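Local structure of BIFUNCTIONAL PROTEIN Proline utilization A (PutA) (Corynebacterium freiburgense, 5UX5) at residues A[267-272]-A[457-462]; A[665-670]-A[684-689]; A[715-720]-A[823-828]; A[936-941]-A[987-992]. The protein probably catalyses both steps of proline oxidation to glutamate, combining an FAD-dependent proline dehydrogenase and an NAD-dependent aldehyde dehydrogenase in one polypeptide. One frame throughout, in Å; residues are numbered along the deposited sequence.

Contact 1 (A[267-272]-A[457-462]); sequences YLPDSF and DSRRLS
Y267, a residue of the FAD pocket that touches the flavin cofactor, lies just ahead of a type I beta turn from L268 to S271, which links strand 260-265 of the proline dehydrogenase TIM barrel to helix 271-287. L268 supplies the turn's acceptor: its O takes the S271 backbone N at 2.9 Å. P269 makes the first contact with 457-462, part of the loop after helix 438-450. Its CB lies 3.3 Å from D457 O, and its CG meets R459 CG at 3.8 Å, ring and arginine chain crossing at about a right angle. R459 is bent at chi2 and chi3, so this contact uses its CG while its NE is hydrogen-bonded to P319 O. D270 follows, with CG between the backbone N and the carbonyl carbon (chi1 46°). That torsion lays the carboxylate against S458, OD2 being 3.3 Å from S458 CB. S458 OG, anti to its own backbone N (chi1 158°), accepts from R460 N at 3.2 Å in an ST turn. Beyond D270, S271 and F272 turn into the helix. The two segments share no direct hydrogen bond, yet Y236 OH is hydrogen-bonded to both D270 OD2 and S458 OG. Direct contact is therefore van der Waals, and the polar link between D270 and S458 passes through one phenol, with the carboxylate paired to a hydroxyl rather than to a cation of the facing loop.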
loop_
_atom_site.group_PDB
_atom_site.type_symbol
_atom_site.label_atom_id
_atom_site.label_comp_id
_atom_site.label_asym_id
_atom_site.label_seq_id
_atom_site.Cartn_x
_atom_site.Cartn_y
_atom_site.Cartn_z
ATOM N N TYR A 267 -16.823 12.393 -14.670
ATOM C CA TYR A 267 -16.325 12.982 -13.431
ATOM C C TYR A 267 -14.809 13.150 -13.438
ATOM O O TYR A 267 -14.253 13.743 -12.506
ATOM C CB TYR A 267 -16.810 12.200 -12.189
ATOM C CG TYR A 267 -16.249 10.802 -11.915
ATOM C CD1 TYR A 267 -15.190 10.271 -12.651
ATOM C CD2 TYR A 267 -16.800 10.010 -10.905
ATOM C CE1 TYR A 267 -14.683 9.015 -12.375
ATOM C CE2 TYR A 267 -16.301 8.740 -10.635
ATOM C CZ TYR A 267 -15.244 8.245 -11.373
ATOM O OH TYR A 267 -14.730 6.984 -11.111
ATOM N N LEU A 268 -14.126 12.678 -14.467
ATOM C CA LEU A 268 -12.717 12.984 -14.619
ATOM C C LEU A 268 -12.566 14.259 -15.430
ATOM O O LEU A 268 -12.932 14.277 -16.612
ATOM C CB LEU A 268 -11.997 11.842 -15.288
ATOM C CG LEU A 268 -12.084 10.515 -14.549
ATOM C CD1 LEU A 268 -11.219 9.560 -15.298
ATOM C CD2 LEU A 268 -11.584 10.689 -13.111
ATOM N N PRO A 269 -12.065 15.337 -14.854
ATOM C CA PRO A 269 -11.886 16.553 -15.653
ATOM C C PRO A 269 -11.062 16.303 -16.911
ATOM O O PRO A 269 -11.376 16.851 -17.966
ATOM C CB PRO A 269 -11.200 17.514 -14.675
ATOM C CG PRO A 269 -10.674 16.650 -13.590
ATOM C CD PRO A 269 -11.630 15.522 -13.460
ATOM N N ASP A 270 -10.024 15.479 -16.839
ATOM C CA ASP A 270 -9.189 15.274 -18.012
ATOM C C ASP A 270 -9.836 14.349 -19.047
ATOM O O ASP A 270 -9.217 14.065 -20.079
ATOM C CB ASP A 270 -7.807 14.769 -17.584
ATOM C CG ASP A 270 -7.872 13.641 -16.553
ATOM O OD1 ASP A 270 -8.809 13.617 -15.725
ATOM O OD2 ASP A 270 -6.977 12.771 -16.573
ATOM N N SER A 271 -11.060 13.869 -18.812
ATOM C CA SER A 271 -11.769 13.147 -19.860
ATOM C C SER A 271 -12.301 14.087 -20.928
ATOM O O SER A 271 -12.599 13.641 -22.033
ATOM C CB SER A 271 -12.910 12.300 -19.281
ATOM O OG SER A 271 -14.032 13.085 -18.942
ATOM N N PHE A 272 -12.409 15.383 -20.638
ATOM C CA PHE A 272 -12.702 16.320 -21.709
ATOM C C PHE A 272 -11.538 16.377 -22.695
ATOM O O PHE A 272 -11.749 16.483 -23.907
ATOM C CB PHE A 272 -13.027 17.710 -21.145
ATOM C CG PHE A 272 -13.261 18.748 -22.214
ATOM C CD1 PHE A 272 -14.257 18.576 -23.165
ATOM C CD2 PHE A 272 -12.462 19.881 -22.286
ATOM C CE1 PHE A 272 -14.460 19.517 -24.155
ATOM C CE2 PHE A 272 -12.659 20.817 -23.276
ATOM C CZ PHE A 272 -13.662 20.634 -24.215
ATOM N N ASP A 457 -7.819 20.085 -16.707
ATOM C CA ASP A 457 -6.581 19.376 -16.406
ATOM C C ASP A 457 -6.856 18.185 -15.503
ATOM O O ASP A 457 -7.908 18.087 -14.869
ATOM C CB ASP A 457 -5.567 20.295 -15.729
ATOM C CG ASP A 457 -4.794 21.121 -16.706
ATOM O OD1 ASP A 457 -4.883 20.831 -17.922
ATOM O OD2 ASP A 457 -4.071 22.036 -16.257
ATOM N N SER A 458 -5.904 17.261 -15.462
ATOM C CA SER A 458 -5.999 16.127 -14.547
ATOM C C SER A 458 -5.645 16.530 -13.103
ATOM O O SER A 458 -4.569 17.076 -12.836
ATOM C CB SER A 458 -5.099 14.998 -15.033
ATOM O OG SER A 458 -4.777 14.121 -13.987
ATOM N N ARG A 459 -6.529 16.196 -12.161
ATOM C CA ARG A 459 -6.270 16.492 -10.760
ATOM C C ARG A 459 -4.951 15.903 -10.267
ATOM O O ARG A 459 -4.364 16.437 -9.305
ATOM C CB ARG A 459 -7.413 15.965 -9.897
ATOM C CG ARG A 459 -8.750 16.481 -10.298
ATOM C CD ARG A 459 -9.186 17.482 -9.281
ATOM N NE ARG A 459 -9.876 16.897 -8.150
ATOM C CZ ARG A 459 -9.755 17.336 -6.914
ATOM N NH1 ARG A 459 -8.934 18.351 -6.640
ATOM N NH2 ARG A 459 -10.457 16.762 -5.954
ATOM N N ARG A 460 -4.459 14.844 -10.912
ATOM C CA ARG A 460 -3.225 14.190 -10.498
ATOM C C ARG A 460 -1.977 14.958 -10.941
ATOM O O ARG A 460 -0.858 14.519 -10.659
ATOM C CB ARG A 460 -3.188 12.766 -11.060
ATOM C CG ARG A 460 -4.231 11.807 -10.505
ATOM C CD ARG A 460 -3.953 11.474 -9.031
ATOM N NE ARG A 460 -4.939 10.553 -8.479
ATOM C CZ ARG A 460 -4.883 9.231 -8.624
ATOM N NH1 ARG A 460 -3.864 8.692 -9.289
ATOM N NH2 ARG A 460 -5.845 8.463 -8.108
ATOM N N LEU A 461 -2.133 16.089 -11.637
ATOM C CA LEU A 461 -0.964 16.780 -12.167
ATOM C C LEU A 461 -0.125 17.420 -11.084
ATOM O O LEU A 461 1.046 17.708 -11.331
ATOM C CB LEU A 461 -1.366 17.851 -13.176
ATOM C CG LEU A 461 -1.916 17.484 -14.564
ATOM C CD1 LEU A 461 -2.326 18.764 -15.281
ATOM C CD2 LEU A 461 -0.931 16.706 -15.392
ATOM N N SER A 462 -0.691 17.674 -9.910
ATOM C CA SER A 462 0.070 18.129 -8.754
ATOM C C SER A 462 -0.506 17.449 -7.531
ATOM O O SER A 462 -1.450 16.657 -7.623
ATOM C CB SER A 462 0.027 19.650 -8.588
ATOM O OG SER A 462 -1.287 20.056 -8.214
#

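Contact 2 (A[665-670]-A[684-689]); sequences DAIILT and PEMNIH
I667 has CG1 anti to its carbonyl carbon (chi1 -66°), whereas I688 has CG1 anti to its backbone N (chi1 -178°), and from neighbouring strands the two meet on one face of the sheet. M686 packs on I667 from the start of its segment: CG in the crowded position between N and carbonyl carbon, then a bend at chi3, places SD 3.9 Å from I667 CD1, the two chains crossing obliquely. L669 lies beside I688, pointing the same way, with its CD2 4.0 Å from I688 CD1. A666, I668, N687 and H689 point to the other face, where A666 CB sits at the edge of the imidazole, near its plane. Backbone hydrogen bonds hold the parallel pair together. I667 N donates to N687 O at 3.0 Å, in the carbonyl plane; H689 N reaches I667 O at 2.9 Å, nearly along the C=O axis; L669 N meets H689 O at 3.1 Å from above the carbonyl plane. At the start of the pair N687 adds a side-chain bond, ND2 to D665 O at 3.1 Å, with the acceptor in its amide plane. D665 itself faces elsewhere, its OD2 accepting from N586 N and L587 N. The arrangement is the beta-alpha-beta unit 666-670, 673-682, 687-691 of the NAD-binding fold, and L669 and T670 touch the bound NAD. Strand 666-670 is flanked by strand 580-591 across its other edge, while helix 673-682 covers the L669 and I688 face through A676, F679 and R680.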
loop_
_atom_site.group_PDB
_atom_site.type_symbol
_atom_site.label_atom_id
_atom_site.label_comp_id
_atom_site.label_asym_id
_atom_site.label_seq_id
_atom_site.Cartn_x
_atom_site.Cartn_y
_atom_site.Cartn_z
ATOM N N ASP A 665 29.091 4.717 20.288
ATOM C CA ASP A 665 28.141 4.673 21.389
ATOM C C ASP A 665 26.967 3.756 21.103
ATOM O O ASP A 665 26.386 3.186 22.040
ATOM C CB ASP A 665 27.635 6.077 21.719
ATOM C CG ASP A 665 28.750 6.989 22.140
ATOM O OD1 ASP A 665 29.508 6.576 23.040
ATOM O OD2 ASP A 665 28.891 8.095 21.572
ATOM N N ALA A 666 26.625 3.564 19.838
ATOM C CA ALA A 666 25.562 2.615 19.539
ATOM C C ALA A 666 25.691 2.130 18.111
ATOM O O ALA A 666 26.203 2.837 17.237
ATOM C CB ALA A 666 24.173 3.216 19.737
ATOM N N ILE A 667 25.180 0.930 17.886
ATOM C CA ILE A 667 25.029 0.364 16.557
ATOM C C ILE A 667 23.541 0.253 16.285
ATOM O O ILE A 667 22.790 -0.268 17.125
ATOM C CB ILE A 667 25.701 -1.012 16.445
ATOM C CG1 ILE A 667 27.212 -0.877 16.597
ATOM C CG2 ILE A 667 25.336 -1.671 15.114
ATOM C CD1 ILE A 667 27.918 -2.204 16.701
ATOM N N ILE A 668 23.110 0.810 15.153
ATOM C CA ILE A 668 21.803 0.523 14.580
ATOM C C ILE A 668 22.014 -0.500 13.471
ATOM O O ILE A 668 22.737 -0.230 12.503
ATOM C CB ILE A 668 21.132 1.780 14.027
ATOM C CG1 ILE A 668 20.998 2.856 15.106
ATOM C CG2 ILE A 668 19.792 1.395 13.456
ATOM C CD1 ILE A 668 20.536 4.184 14.549
ATOM N N LEU A 669 21.437 -1.687 13.638
ATOM C CA LEU A 669 21.677 -2.836 12.777
ATOM C C LEU A 669 20.365 -3.416 12.283
ATOM O O LEU A 669 19.414 -3.551 13.053
ATOM C CB LEU A 669 22.441 -3.927 13.526
ATOM C CG LEU A 669 22.487 -5.347 12.972
ATOM C CD1 LEU A 669 23.308 -5.367 11.718
ATOM C CD2 LEU A 669 23.059 -6.311 14.021
ATOM N N THR A 670 20.336 -3.794 11.009
ATOM C CA THR A 670 19.217 -4.498 10.402
ATOM C C THR A 670 19.793 -5.689 9.654
ATOM O O THR A 670 20.515 -5.508 8.678
ATOM C CB THR A 670 18.432 -3.614 9.435
ATOM O OG1 THR A 670 18.073 -2.384 10.082
ATOM C CG2 THR A 670 17.191 -4.351 8.936
ATOM N N PRO A 684 30.196 -6.853 24.877
ATOM C CA PRO A 684 28.842 -7.175 25.383
ATOM C C PRO A 684 28.123 -6.025 26.069
ATOM O O PRO A 684 26.900 -6.107 26.229
ATOM C CB PRO A 684 29.066 -8.370 26.321
ATOM C CG PRO A 684 30.397 -8.947 25.930
ATOM C CD PRO A 684 31.205 -7.862 25.258
ATOM N N GLU A 685 28.803 -4.960 26.472
ATOM C CA GLU A 685 28.070 -3.869 27.114
ATOM C C GLU A 685 27.500 -2.866 26.118
ATOM O O GLU A 685 26.840 -1.909 26.536
ATOM C CB GLU A 685 28.967 -3.117 28.120
ATOM C CG GLU A 685 29.374 -3.971 29.324
ATOM C CD GLU A 685 30.090 -3.185 30.432
ATOM O OE1 GLU A 685 29.797 -1.984 30.670
ATOM O OE2 GLU A 685 30.997 -3.772 31.039
ATOM N N MET A 686 27.649 -3.114 24.821
ATOM C CA MET A 686 27.343 -2.103 23.817
ATOM C C MET A 686 25.844 -1.837 23.722
ATOM O O MET A 686 25.004 -2.721 23.896
ATOM C CB MET A 686 27.882 -2.541 22.448
ATOM C CG MET A 686 27.094 -3.683 21.804
ATOM S SD MET A 686 27.317 -4.055 20.030
ATOM C CE MET A 686 29.087 -4.164 19.848
ATOM N N ASN A 687 25.524 -0.589 23.446
ATOM C CA ASN A 687 24.195 -0.210 23.004
ATOM C C ASN A 687 23.994 -0.644 21.553
ATOM O O ASN A 687 24.692 -0.174 20.645
ATOM C CB ASN A 687 24.053 1.297 23.114
ATOM C CG ASN A 687 24.101 1.752 24.496
ATOM O OD1 ASN A 687 23.399 1.226 25.345
ATOM N ND2 ASN A 687 24.975 2.701 24.769
ATOM N N ILE A 688 23.011 -1.500 21.326
ATOM C CA ILE A 688 22.687 -1.935 19.985
ATOM C C ILE A 688 21.179 -1.919 19.861
ATOM O O ILE A 688 20.479 -2.399 20.751
ATOM C CB ILE A 688 23.256 -3.335 19.703
ATOM C CG1 ILE A 688 22.928 -3.735 18.250
ATOM C CG2 ILE A 688 22.782 -4.326 20.796
ATOM C CD1 ILE A 688 23.763 -4.873 17.709
ATOM N N HIS A 689 20.678 -1.376 18.762
ATOM C CA HIS A 689 19.254 -1.403 18.435
ATOM C C HIS A 689 19.095 -2.118 17.102
ATOM O O HIS A 689 19.486 -1.583 16.062
ATOM C CB HIS A 689 18.736 0.012 18.358
ATOM C CG HIS A 689 19.112 0.820 19.541
ATOM N ND1 HIS A 689 18.322 0.881 20.667
ATOM C CD2 HIS A 689 20.217 1.549 19.809
ATOM C CE1 HIS A 689 18.907 1.654 21.561
ATOM N NE2 HIS A 689 20.062 2.068 21.070
#

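Contact 3 (A[715-720]-A[823-828]); sequences KSAFGH and PVLGIM
The F718 ring has A717 CB over the centre of one face, 3.7 Å above its plane, so two consecutive residues of helix 706-718 pack on each other before they meet the strand. At the ring's edge lies the backbone of strand 824-830 and its lead-in: P823 C is in the ring plane, and V824 N is close to it. CE1 comes nearest P823 O at 3.7 Å, while CZ approaches L825 CB obliquely at 3.9 Å. The ring owes this place to a CG anti to the carbonyl carbon (chi1 -62°), which swings its far end toward the strand although its CB does not point at it. A717 completes the grip by pointing toward the strand, its CB 4.1 Å from L825 CB. L825, with CG anti to its backbone N (chi1 167°), crosses F718 at about a right angle and takes methyl and ring together on its CB. No hydrogen bond links the segments, and all five touching residues are buried. G719 is the first residue to leave helical angles. T748, M763 and P803 also touch the F718 side chain, and L825 packs on V731 and L744. A helix laid by its C-terminal turn on a strand paired in parallel with 728-734 and 804-807 is consistent with the alpha/beta architecture of the aldehyde dehydrogenase catalytic domain.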
loop_
_atom_site.group_PDB
_atom_site.type_symbol
_atom_site.label_atom_id
_atom_site.label_comp_id
_atom_site.label_asym_id
_atom_site.label_seq_id
_atom_site.Cartn_x
_atom_site.Cartn_y
_atom_site.Cartn_z
ATOM N N LYS A 715 0.314 -10.301 -2.483
ATOM C CA LYS A 715 1.202 -9.145 -2.532
ATOM C C LYS A 715 2.136 -9.086 -1.331
ATOM O O LYS A 715 3.268 -8.627 -1.472
ATOM C CB LYS A 715 0.402 -7.854 -2.598
ATOM C CG LYS A 715 -0.380 -7.700 -3.884
ATOM C CD LYS A 715 -1.149 -6.380 -4.009
ATOM C CE LYS A 715 -2.125 -6.459 -5.178
ATOM N NZ LYS A 715 -3.493 -6.078 -4.738
ATOM N N SER A 716 1.700 -9.558 -0.150
ATOM C CA SER A 716 2.562 -9.536 1.036
ATOM C C SER A 716 3.590 -10.655 1.023
ATOM O O SER A 716 4.669 -10.505 1.621
ATOM C CB SER A 716 1.749 -9.645 2.328
ATOM O OG SER A 716 0.953 -8.501 2.571
ATOM N N ALA A 717 3.259 -11.777 0.370
ATOM C CA ALA A 717 4.174 -12.895 0.282
ATOM C C ALA A 717 5.283 -12.640 -0.719
ATOM O O ALA A 717 6.433 -13.048 -0.487
ATOM C CB ALA A 717 3.419 -14.167 -0.113
ATOM N N PHE A 718 4.982 -11.913 -1.793
ATOM C CA PHE A 718 5.796 -11.963 -2.995
ATOM C C PHE A 718 6.377 -10.618 -3.437
ATOM O O PHE A 718 7.219 -10.602 -4.344
ATOM C CB PHE A 718 4.981 -12.611 -4.128
ATOM C CG PHE A 718 4.583 -14.042 -3.833
ATOM C CD1 PHE A 718 5.510 -14.949 -3.313
ATOM C CD2 PHE A 718 3.275 -14.474 -4.014
ATOM C CE1 PHE A 718 5.144 -16.291 -3.002
ATOM C CE2 PHE A 718 2.896 -15.809 -3.710
ATOM C CZ PHE A 718 3.836 -16.720 -3.201
ATOM N N GLY A 719 5.996 -9.500 -2.822
ATOM C CA GLY A 719 6.693 -8.262 -3.118
ATOM C C GLY A 719 8.173 -8.398 -2.806
ATOM O O GLY A 719 8.562 -9.039 -1.831
ATOM N N HIS A 720 9.011 -7.841 -3.674
ATOM C CA HIS A 720 10.470 -7.973 -3.542
ATOM C C HIS A 720 10.852 -9.438 -3.352
ATOM O O HIS A 720 11.763 -9.770 -2.593
ATOM C CB HIS A 720 11.010 -7.094 -2.409
ATOM C CG HIS A 720 12.465 -6.737 -2.537
ATOM N ND1 HIS A 720 13.234 -7.102 -3.622
ATOM C CD2 HIS A 720 13.285 -6.023 -1.722
ATOM C CE1 HIS A 720 14.467 -6.660 -3.454
ATOM N NE2 HIS A 720 14.524 -5.995 -2.315
ATOM N N PRO A 823 10.695 -16.255 -2.121
ATOM C CA PRO A 823 9.342 -16.291 -2.709
ATOM C C PRO A 823 8.583 -17.588 -2.417
ATOM O O PRO A 823 8.177 -18.313 -3.331
ATOM C CB PRO A 823 9.633 -16.126 -4.205
ATOM C CG PRO A 823 11.157 -16.276 -4.355
ATOM C CD PRO A 823 11.714 -16.721 -3.066
ATOM N N VAL A 824 8.375 -17.881 -1.133
ATOM C CA VAL A 824 7.729 -19.109 -0.687
ATOM C C VAL A 824 6.696 -18.759 0.371
ATOM O O VAL A 824 7.025 -18.148 1.393
ATOM C CB VAL A 824 8.737 -20.117 -0.108
ATOM C CG1 VAL A 824 8.053 -21.449 0.211
ATOM C CG2 VAL A 824 9.937 -20.295 -1.030
ATOM N N LEU A 825 5.467 -19.188 0.143
ATOM C CA LEU A 825 4.354 -19.003 1.052
ATOM C C LEU A 825 3.871 -20.363 1.500
ATOM O O LEU A 825 3.764 -21.274 0.685
ATOM C CB LEU A 825 3.216 -18.275 0.360
ATOM C CG LEU A 825 1.871 -18.264 1.064
ATOM C CD1 LEU A 825 1.951 -17.368 2.285
ATOM C CD2 LEU A 825 0.822 -17.773 0.081
ATOM N N GLY A 826 3.576 -20.510 2.786
ATOM C CA GLY A 826 3.044 -21.759 3.322
ATOM C C GLY A 826 1.629 -21.563 3.840
ATOM O O GLY A 826 1.331 -20.548 4.478
ATOM N N ILE A 827 0.770 -22.549 3.591
ATOM C CA ILE A 827 -0.612 -22.528 4.063
ATOM C C ILE A 827 -0.733 -23.487 5.226
ATOM O O ILE A 827 -0.324 -24.644 5.121
ATOM C CB ILE A 827 -1.612 -22.921 2.965
ATOM C CG1 ILE A 827 -1.368 -22.102 1.699
ATOM C CG2 ILE A 827 -3.049 -22.763 3.490
ATOM C CD1 ILE A 827 -2.275 -22.470 0.568
ATOM N N MET A 828 -1.284 -23.004 6.331
ATOM C CA MET A 828 -1.637 -23.833 7.470
ATOM C C MET A 828 -3.148 -23.870 7.575
ATOM O O MET A 828 -3.820 -22.888 7.252
ATOM C CB MET A 828 -1.024 -23.300 8.759
ATOM C CG MET A 828 0.415 -22.909 8.607
ATOM S SD MET A 828 1.122 -22.300 10.147
ATOM C CE MET A 828 1.370 -23.815 11.063
#

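Contact 4 (A[936-941]-A[987-992]); sequences EFLKRA and FNRLKL
The F937 ring and the R989 guanidinium stand almost perpendicular, 87° between their planes, and the two side chains cross at about a right angle, so it is the aliphatic part of the arginine that meets the phenylalanine: F937 CE2 lies 3.8 Å from R989 CG. A941 takes the flat end instead, its CB sitting over the centre of one face of the guanidinium, 3.6 Å from CZ. A bend at chi2 (-86°) brings the R989 chain round to this position from a CG anti to its backbone N. L938 fits beside it obliquely across N988: its CD2 is 3.4 Å from R989 N and its CD1 is 4.0 Å from N988 CB. L992 CD1 lies 3.5 Å from L938 O. Helices 936-953 and 984-997 pack side by side, nearly parallel (segment axes 10.0 Å apart at 20°), in the C-terminal region, a part of this PutA important for catalysis. R989 is buried, but D945 forms a salt bridge with NH2 and L1045 O accepts from NE. The interface thus uses one arginine twice, apolar in its stem and over its face, polar at its rim, and D945 would be expected to offset the charge of the buried guanidinium.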
loop_
_atom_site.group_PDB
_atom_site.type_symbol
_atom_site.label_atom_id
_atom_site.label_comp_id
_atom_site.label_asym_id
_atom_site.label_seq_id
_atom_site.Cartn_x
_atom_site.Cartn_y
_atom_site.Cartn_z
ATOM N N GLU A 936 10.717 11.017 49.121
ATOM C CA GLU A 936 10.729 12.123 48.175
ATOM C C GLU A 936 10.823 11.568 46.761
ATOM O O GLU A 936 9.961 11.824 45.912
ATOM C CB GLU A 936 11.893 13.075 48.476
ATOM N N PHE A 937 11.850 10.754 46.526
ATOM C CA PHE A 937 12.087 10.208 45.199
ATOM C C PHE A 937 10.924 9.337 44.736
ATOM O O PHE A 937 10.500 9.419 43.575
ATOM C CB PHE A 937 13.383 9.403 45.210
ATOM C CG PHE A 937 13.646 8.643 43.937
ATOM C CD1 PHE A 937 14.207 9.282 42.837
ATOM C CD2 PHE A 937 13.347 7.293 43.842
ATOM C CE1 PHE A 937 14.481 8.590 41.675
ATOM C CE2 PHE A 937 13.612 6.602 42.693
ATOM C CZ PHE A 937 14.179 7.246 41.596
ATOM N N LEU A 938 10.396 8.489 45.619
ATOM C CA LEU A 938 9.336 7.591 45.180
ATOM C C LEU A 938 8.028 8.325 44.962
ATOM O O LEU A 938 7.274 7.966 44.056
ATOM C CB LEU A 938 9.158 6.448 46.172
ATOM C CG LEU A 938 10.391 5.540 46.219
ATOM C CD1 LEU A 938 10.365 4.659 47.434
ATOM C CD2 LEU A 938 10.440 4.705 44.944
ATOM N N LYS A 939 7.740 9.356 45.753
ATOM C CA LYS A 939 6.552 10.152 45.464
ATOM C C LYS A 939 6.700 10.874 44.131
ATOM O O LYS A 939 5.744 10.978 43.356
ATOM C CB LYS A 939 6.269 11.133 46.597
ATOM C CG LYS A 939 5.813 10.462 47.909
ATOM C CD LYS A 939 5.573 11.510 48.998
ATOM C CE LYS A 939 5.076 10.904 50.317
ATOM N NZ LYS A 939 5.943 9.818 50.852
ATOM N N ARG A 940 7.901 11.338 43.826
ATOM C CA ARG A 940 8.104 12.043 42.575
ATOM C C ARG A 940 7.937 11.097 41.388
ATOM O O ARG A 940 7.386 11.488 40.355
ATOM C CB ARG A 940 9.488 12.689 42.592
ATOM C CG ARG A 940 9.839 13.403 41.321
ATOM C CD ARG A 940 11.258 13.889 41.370
ATOM N NE ARG A 940 11.599 14.568 40.137
ATOM C CZ ARG A 940 11.156 15.787 39.852
ATOM N NH1 ARG A 940 10.359 16.398 40.722
ATOM N NH2 ARG A 940 11.480 16.388 38.707
ATOM N N ALA A 941 8.391 9.841 41.530
ATOM C CA ALA A 941 8.222 8.843 40.478
ATOM C C ALA A 941 6.777 8.376 40.374
ATOM O O ALA A 941 6.329 8.005 39.279
ATOM C CB ALA A 941 9.138 7.642 40.717
ATOM N N PHE A 987 14.235 -0.639 43.772
ATOM C CA PHE A 987 13.306 -1.738 43.555
ATOM C C PHE A 987 11.853 -1.324 43.796
ATOM O O PHE A 987 10.946 -1.855 43.153
ATOM C CB PHE A 987 13.667 -2.935 44.424
ATOM C CG PHE A 987 13.065 -4.212 43.933
ATOM C CD1 PHE A 987 13.673 -4.928 42.904
ATOM C CD2 PHE A 987 11.870 -4.681 44.450
ATOM C CE1 PHE A 987 13.112 -6.105 42.413
ATOM C CE2 PHE A 987 11.294 -5.867 43.963
ATOM C CZ PHE A 987 11.920 -6.576 42.942
ATOM N N ASN A 988 11.598 -0.435 44.760
ATOM C CA ASN A 988 10.235 0.055 44.965
ATOM C C ASN A 988 9.792 0.945 43.806
ATOM O O ASN A 988 8.625 0.912 43.389
ATOM C CB ASN A 988 10.134 0.803 46.293
ATOM C CG ASN A 988 10.145 -0.132 47.499
ATOM O OD1 ASN A 988 9.923 -1.337 47.379
ATOM N ND2 ASN A 988 10.397 0.435 48.674
ATOM N N ARG A 989 10.715 1.745 43.271
ATOM C CA ARG A 989 10.384 2.526 42.091
ATOM C C ARG A 989 9.944 1.619 40.949
ATOM O O ARG A 989 9.071 1.995 40.163
ATOM C CB ARG A 989 11.575 3.381 41.653
ATOM C CG ARG A 989 11.176 4.464 40.684
ATOM C CD ARG A 989 11.147 3.987 39.212
ATOM N NE ARG A 989 10.633 5.038 38.344
ATOM C CZ ARG A 989 9.346 5.202 38.070
ATOM N NH1 ARG A 989 8.441 4.381 38.561
ATOM N NH2 ARG A 989 8.967 6.196 37.312
ATOM N N LEU A 990 10.586 0.447 40.804
ATOM C CA LEU A 990 10.151 -0.521 39.803
ATOM C C LEU A 990 8.831 -1.197 40.185
ATOM O O LEU A 990 8.070 -1.601 39.303
ATOM C CB LEU A 990 11.244 -1.570 39.553
ATOM C CG LEU A 990 12.634 -1.173 39.007
ATOM C CD1 LEU A 990 13.401 -2.374 38.596
ATOM C CD2 LEU A 990 12.562 -0.211 37.862
ATOM N N LYS A 991 8.524 -1.332 41.476
ATOM C CA LYS A 991 7.237 -1.924 41.848
ATOM C C LYS A 991 6.088 -0.970 41.508
ATOM O O LYS A 991 5.020 -1.408 41.067
ATOM C CB LYS A 991 7.246 -2.322 43.335
ATOM N N LEU A 992 6.303 0.337 41.708
ATOM C CA LEU A 992 5.370 1.368 41.258
ATOM C C LEU A 992 5.054 1.241 39.774
ATOM O O LEU A 992 3.893 1.324 39.367
ATOM C CB LEU A 992 5.935 2.762 41.542
ATOM C CG LEU A 992 5.671 3.435 42.885
ATOM C CD1 LEU A 992 6.475 4.731 42.967
ATOM C CD2 LEU A 992 4.188 3.712 42.973
#

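In the fold
Along the chain the contacts come in series, each closing before the next opens, and none touches another. Contact 1 belongs to the proline dehydrogenase barrel, joining the loop after strand 260-265 to the loop between helices 438-450 and 477-484. Contacts 2 and 3 both lie in the aldehyde dehydrogenase part, the former in the parallel strands beside the bound NAD and the latter in what is probably the catalytic domain, with centres 31 Å apart. Contact 4 lies in the C-terminal part of the chain, its centre 29 Å from that of contact 2 but 62 Å from that of contact 1, across the chain's centre. The sequence of contacts thus follows the two enzyme activities and then the C-terminal region, parts of one bifunctional polypeptide.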